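Local atomic coordinates of nucleoporin NUP82 (Chaetomium thermophilum, PDB entry 5CWW), a protein that probably serves as a structural component of the nuclear pore complex and may dock transport factors, and is represented here by its N-terminal part, probably a beta-propeller. Residues Q329-K343 and T353-L365. Residues are numbered along the deposited sequence; the frame is centred on the assembly and turned at random.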
loop_
_atom_site.group_PDB
_atom_site.type_symbol
_atom_site.label_atom_id
_atom_site.label_comp_id
_atom_site.label_asym_id
_atom_site.label_seq_id
_atom_site.Cartn_x
_atom_site.Cartn_y
_atom_site.Cartn_z
ATOM N N GLN B 329 -17.622 18.631 4.078
ATOM C CA GLN B 329 -16.168 18.555 4.102
ATOM C C GLN B 329 -15.586 18.621 2.693
ATOM O O GLN B 329 -14.581 19.291 2.460
ATOM C CB GLN B 329 -15.713 17.277 4.807
ATOM C CG GLN B 329 -15.863 17.329 6.322
ATOM C CD GLN B 329 -15.440 16.039 7.000
ATOM O OE1 GLN B 329 -15.438 14.971 6.386
ATOM N NE2 GLN B 329 -15.067 16.134 8.269
ATOM N N GLN B 330 -16.227 17.931 1.755
ATOM C CA GLN B 330 -15.782 17.936 0.366
ATOM C C GLN B 330 -15.939 19.316 -0.262
ATOM O O GLN B 330 -15.103 19.745 -1.053
ATOM C CB GLN B 330 -16.563 16.909 -0.453
ATOM C CG GLN B 330 -16.169 15.468 -0.185
ATOM C CD GLN B 330 -16.827 14.501 -1.151
ATOM O OE1 GLN B 330 -17.561 14.910 -2.051
ATOM N NE2 GLN B 330 -16.567 13.212 -0.971
ATOM N N LEU B 331 -17.021 20.004 0.089
ATOM C CA LEU B 331 -17.261 21.346 -0.420
ATOM C C LEU B 331 -16.237 22.326 0.145
ATOM O O LEU B 331 -15.793 23.245 -0.543
ATOM C CB LEU B 331 -18.680 21.802 -0.074
ATOM C CG LEU B 331 -19.054 23.226 -0.488
ATOM C CD1 LEU B 331 -18.815 23.443 -1.974
ATOM C CD2 LEU B 331 -20.504 23.512 -0.132
ATOM N N GLU B 332 -15.862 22.118 1.402
ATOM C CA GLU B 332 -14.856 22.948 2.050
ATOM C C GLU B 332 -13.494 22.734 1.392
ATOM O O GLU B 332 -12.758 23.685 1.129
ATOM C CB GLU B 332 -14.792 22.628 3.543
ATOM C CG GLU B 332 -13.906 23.559 4.346
ATOM C CD GLU B 332 -14.004 23.310 5.840
ATOM O OE1 GLU B 332 -14.782 22.420 6.245
ATOM O OE2 GLU B 332 -13.303 24.004 6.606
ATOM N N TRP B 333 -13.178 21.473 1.118
ATOM C CA TRP B 333 -11.956 21.108 0.412
ATOM C C TRP B 333 -11.880 21.795 -0.951
ATOM O O TRP B 333 -10.860 22.390 -1.300
ATOM C CB TRP B 333 -11.888 19.587 0.254
ATOM C CG TRP B 333 -10.645 19.069 -0.398
ATOM C CD1 TRP B 333 -9.453 18.802 0.209
ATOM C CD2 TRP B 333 -10.476 18.727 -1.780
ATOM N NE1 TRP B 333 -8.549 18.323 -0.710
ATOM C CE2 TRP B 333 -9.154 18.267 -1.938
ATOM C CE3 TRP B 333 -11.314 18.768 -2.897
ATOM C CZ2 TRP B 333 -8.650 17.856 -3.170
ATOM C CZ3 TRP B 333 -10.812 18.359 -4.118
ATOM C CH2 TRP B 333 -9.492 17.910 -4.244
ATOM N N MET B 334 -12.971 21.722 -1.708
ATOM C CA MET B 334 -13.018 22.296 -3.049
ATOM C C MET B 334 -12.919 23.819 -3.034
ATOM O O MET B 334 -12.349 24.415 -3.949
ATOM C CB MET B 334 -14.308 21.873 -3.760
ATOM C CG MET B 334 -14.446 22.409 -5.186
ATOM S SD MET B 334 -13.058 21.973 -6.255
ATOM C CE MET B 334 -13.233 20.190 -6.330
ATOM N N SER B 335 -13.478 24.449 -2.004
ATOM C CA SER B 335 -13.486 25.908 -1.921
ATOM C C SER B 335 -12.064 26.457 -1.825
ATOM O O SER B 335 -11.796 27.586 -2.236
ATOM C CB SER B 335 -14.312 26.378 -0.721
ATOM O OG SER B 335 -13.629 26.133 0.497
ATOM N N GLU B 336 -11.158 25.650 -1.285
ATOM C CA GLU B 336 -9.750 26.019 -1.213
ATOM C C GLU B 336 -9.119 26.026 -2.604
ATOM O O GLU B 336 -8.103 26.680 -2.828
ATOM C CB GLU B 336 -8.990 25.052 -0.304
ATOM C CG GLU B 336 -9.490 25.011 1.135
ATOM C CD GLU B 336 -8.747 25.969 2.043
ATOM O OE1 GLU B 336 -7.501 25.897 2.095
ATOM O OE2 GLU B 336 -9.411 26.793 2.709
ATOM N N ILE B 337 -9.730 25.295 -3.532
ATOM C CA ILE B 337 -9.210 25.186 -4.892
ATOM C C ILE B 337 -9.820 26.244 -5.814
ATOM O O ILE B 337 -9.134 26.780 -6.686
ATOM C CB ILE B 337 -9.468 23.779 -5.474
ATOM C CG1 ILE B 337 -8.812 22.718 -4.583
ATOM C CG2 ILE B 337 -8.928 23.675 -6.899
ATOM C CD1 ILE B 337 -9.131 21.284 -4.967
ATOM N N ASP B 338 -11.102 26.541 -5.626
ATOM C CA ASP B 338 -11.774 27.558 -6.435
ATOM C C ASP B 338 -11.159 28.937 -6.210
ATOM O O ASP B 338 -10.951 29.695 -7.158
ATOM C CB ASP B 338 -13.270 27.600 -6.113
ATOM C CG ASP B 338 -13.998 26.342 -6.548
ATOM O OD1 ASP B 338 -13.598 25.739 -7.567
ATOM O OD2 ASP B 338 -14.975 25.957 -5.872
ATOM N N ASN B 339 -10.865 29.248 -4.950
ATOM C CA ASN B 339 -10.270 30.527 -4.578
ATOM C C ASN B 339 -8.750 30.471 -4.643
ATOM O O ASN B 339 -8.059 31.046 -3.803
ATOM C CB ASN B 339 -10.717 30.935 -3.173
ATOM C CG ASN B 339 -12.222 31.065 -3.055
ATOM O OD1 ASN B 339 -12.893 31.514 -3.986
ATOM N ND2 ASN B 339 -12.762 30.670 -1.908
ATOM N N GLN B 340 -8.239 29.766 -5.647
ATOM C CA GLN B 340 -6.806 29.561 -5.803
ATOM C C GLN B 340 -6.392 29.722 -7.260
ATOM O O GLN B 340 -6.984 29.120 -8.155
ATOM C CB GLN B 340 -6.414 28.175 -5.284
ATOM C CG GLN B 340 -4.923 27.888 -5.318
ATOM C CD GLN B 340 -4.583 26.471 -4.892
ATOM O OE1 GLN B 340 -3.650 25.867 -5.417
ATOM N NE2 GLN B 340 -5.331 25.938 -3.931
ATOM N N GLU B 341 -5.371 30.543 -7.487
ATOM C CA GLU B 341 -4.823 30.737 -8.823
ATOM C C GLU B 341 -3.658 29.775 -9.030
ATOM O O GLU B 341 -2.669 29.836 -8.301
ATOM C CB GLU B 341 -4.357 32.182 -9.020
ATOM C CG GLU B 341 -5.484 33.202 -9.079
ATOM C CD GLU B 341 -6.381 33.016 -10.289
ATOM O OE1 GLU B 341 -7.560 33.422 -10.223
ATOM O OE2 GLU B 341 -5.907 32.470 -11.309
ATOM N N PRO B 342 -3.766 28.881 -10.028
ATOM C CA PRO B 342 -2.707 27.889 -10.229
ATOM C C PRO B 342 -1.425 28.500 -10.773
ATOM O O PRO B 342 -1.466 29.322 -11.689
ATOM C CB PRO B 342 -3.320 26.924 -11.242
ATOM C CG PRO B 342 -4.279 27.754 -12.011
ATOM C CD PRO B 342 -4.833 28.753 -11.037
ATOM N N LYS B 343 -0.295 28.095 -10.203
ATOM C CA LYS B 343 1.003 28.542 -10.681
ATOM C C LYS B 343 1.478 27.686 -11.850
ATOM O O LYS B 343 1.117 26.516 -11.982
ATOM C CB LYS B 343 2.034 28.530 -9.552
ATOM C CG LYS B 343 1.707 29.501 -8.427
ATOM C CD LYS B 343 2.399 29.130 -7.127
ATOM C CE LYS B 343 3.853 29.575 -7.137
ATOM N NZ LYS B 343 3.989 31.059 -7.076
ATOM N N THR B 353 4.515 23.863 -20.062
ATOM C CA THR B 353 4.083 24.351 -18.759
ATOM C C THR B 353 2.752 23.740 -18.357
ATOM O O THR B 353 1.976 23.300 -19.206
ATOM C CB THR B 353 3.921 25.882 -18.769
ATOM O OG1 THR B 353 2.859 26.245 -19.660
ATOM C CG2 THR B 353 5.208 26.562 -19.211
ATOM N N ILE B 354 2.496 23.710 -17.052
ATOM C CA ILE B 354 1.265 23.131 -16.540
ATOM C C ILE B 354 0.874 23.706 -15.183
ATOM O O ILE B 354 1.718 24.170 -14.415
ATOM C CB ILE B 354 1.421 21.590 -16.407
ATOM C CG1 ILE B 354 0.067 20.896 -16.231
ATOM C CG2 ILE B 354 2.381 21.235 -15.263
ATOM C CD1 ILE B 354 -0.822 20.961 -17.452
ATOM N N GLU B 355 -0.426 23.664 -14.913
ATOM C CA GLU B 355 -1.006 24.210 -13.694
ATOM C C GLU B 355 -0.554 23.470 -12.441
ATOM O O GLU B 355 -0.524 22.240 -12.409
ATOM C CB GLU B 355 -2.533 24.172 -13.790
ATOM C CG GLU B 355 -3.103 25.022 -14.915
ATOM C CD GLU B 355 -4.619 25.024 -14.938
ATOM O OE1 GLU B 355 -5.230 24.185 -14.240
ATOM O OE2 GLU B 355 -5.202 25.865 -15.654
ATOM N N VAL B 356 -0.210 24.237 -11.410
ATOM C CA VAL B 356 0.213 23.679 -10.133
ATOM C C VAL B 356 -0.614 24.285 -9.008
ATOM O O VAL B 356 -0.634 25.502 -8.823
ATOM C CB VAL B 356 1.709 23.937 -9.863
ATOM C CG1 VAL B 356 2.131 23.320 -8.533
ATOM C CG2 VAL B 356 2.556 23.384 -11.000
ATOM N N TYR B 357 -1.292 23.420 -8.261
ATOM C CA TYR B 357 -2.100 23.834 -7.123
ATOM C C TYR B 357 -1.437 23.409 -5.820
ATOM O O TYR B 357 -0.579 22.527 -5.812
ATOM C CB TYR B 357 -3.505 23.232 -7.202
ATOM C CG TYR B 357 -4.304 23.648 -8.415
ATOM C CD1 TYR B 357 -4.111 23.031 -9.643
ATOM C CD2 TYR B 357 -5.265 24.646 -8.326
ATOM C CE1 TYR B 357 -4.846 23.406 -10.752
ATOM C CE2 TYR B 357 -6.005 25.026 -9.429
ATOM C CZ TYR B 357 -5.793 24.401 -10.639
ATOM O OH TYR B 357 -6.525 24.777 -11.741
ATOM N N THR B 358 -1.840 24.043 -4.725
ATOM C CA THR B 358 -1.405 23.631 -3.398
ATOM C C THR B 358 -2.504 22.799 -2.756
ATOM O O THR B 358 -3.675 22.921 -3.117
ATOM C CB THR B 358 -1.077 24.831 -2.493
ATOM O OG1 THR B 358 -2.292 25.459 -2.064
ATOM C CG2 THR B 358 -0.211 25.843 -3.231
ATOM N N ARG B 359 -2.125 21.940 -1.818
ATOM C CA ARG B 359 -3.098 21.106 -1.129
ATOM C C ARG B 359 -4.003 21.976 -0.265
ATOM O O ARG B 359 -3.513 22.844 0.456
ATOM C CB ARG B 359 -2.406 20.062 -0.257
ATOM C CG ARG B 359 -3.359 19.061 0.379
ATOM C CD ARG B 359 -2.847 18.596 1.728
ATOM N NE ARG B 359 -1.584 17.870 1.619
ATOM C CZ ARG B 359 -0.414 18.283 2.097
ATOM N NH1 ARG B 359 -0.300 19.443 2.732
ATOM N NH2 ARG B 359 0.660 17.526 1.933
ATOM N N PRO B 360 -5.326 21.762 -0.345
ATOM C CA PRO B 360 -6.215 22.428 0.610
ATOM C C PRO B 360 -5.821 22.119 2.048
ATOM O O PRO B 360 -5.457 20.980 2.348
ATOM C CB PRO B 360 -7.588 21.843 0.278
ATOM C CG PRO B 360 -7.498 21.497 -1.170
ATOM C CD PRO B 360 -6.083 21.028 -1.376
ATOM N N SER B 361 -5.891 23.120 2.919
ATOM C CA SER B 361 -5.562 22.937 4.326
ATOM C C SER B 361 -6.792 22.506 5.113
ATOM O O SER B 361 -6.674 21.872 6.160
ATOM C CB SER B 361 -4.981 24.222 4.917
ATOM O OG SER B 361 -3.707 24.498 4.361
ATOM N N ARG B 362 -7.969 22.859 4.605
ATOM C CA ARG B 362 -9.230 22.452 5.223
ATOM C C ARG B 362 -9.872 21.340 4.395
ATOM O O ARG B 362 -9.686 21.295 3.180
ATOM C CB ARG B 362 -10.183 23.640 5.338
ATOM C CG ARG B 362 -9.559 24.883 5.947
ATOM C CD ARG B 362 -10.505 26.068 5.869
ATOM N NE ARG B 362 -9.833 27.325 6.187
ATOM C CZ ARG B 362 -10.424 28.516 6.170
ATOM N NH1 ARG B 362 -11.707 28.622 5.849
ATOM N NH2 ARG B 362 -9.732 29.604 6.474
ATOM N N PRO B 363 -10.631 20.436 5.041
ATOM C CA PRO B 363 -10.903 20.366 6.482
ATOM C C PRO B 363 -9.677 19.947 7.287
ATOM O O PRO B 363 -9.595 20.242 8.479
ATOM C CB PRO B 363 -12.007 19.300 6.588
ATOM C CG PRO B 363 -12.527 19.113 5.204
ATOM C CD PRO B 363 -11.384 19.411 4.299
ATOM N N GLY B 364 -8.738 19.269 6.632
ATOM C CA GLY B 364 -7.505 18.845 7.271
ATOM C C GLY B 364 -6.562 18.208 6.269
ATOM O O GLY B 364 -6.965 17.887 5.153
ATOM N N LEU B 365 -5.307 18.018 6.664
ATOM C CA LEU B 365 -4.302 17.464 5.760
ATOM C C LEU B 365 -4.416 15.948 5.652
ATOM O O LEU B 365 -4.126 15.367 4.604
ATOM C CB LEU B 365 -2.894 17.836 6.227
ATOM C CG LEU B 365 -2.576 19.323 6.395
ATOM C CD1 LEU B 365 -1.080 19.504 6.626
ATOM C CD2 LEU B 365 -3.038 20.144 5.201
#
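Gln340 holds CG anti to its backbone N (chi1 -176°) and stays extended, which carries its amide to the strand at Thr358. Trp333 has the same first torsion (chi1 -177°), and its indole lies against Pro360. Gln340 OE1 accepts from Thr358 N at 2.7 Å, with the donor tilted from the carbonyl plane. Gln340 NE2 donates to Glu336 O at 3.1 Å. The amide thus links the last helical turn to the strand, and both of its ends are bonded. Pro360 CG sits over one face of the Trp333 five-membered ring, 3.6 Å from its centroid, a CH-pi contact. Ile337 CD1 shares that face. Pro342 CB lies over a face of the Tyr357 ring, while Tyr357 OH bonds to Glu355 OE1. Glu336 bends at chi2, which sets its carboxylate between Ser361 N and the Arg362 side chain. Its OE1 takes a weak bond from Ser361 N, and its OE2 lies over the Arg362 guanidinium, 3.5 Å from NE, a charge contact without a directed N-H. Lys343 and Val356 form an antiparallel hydrogen-bonded pair. The contact lies within a longer insertion, two helices and a small three-stranded sheet, between strands 281-284 and 369-370, consistent with an elaborated beta-propeller blade.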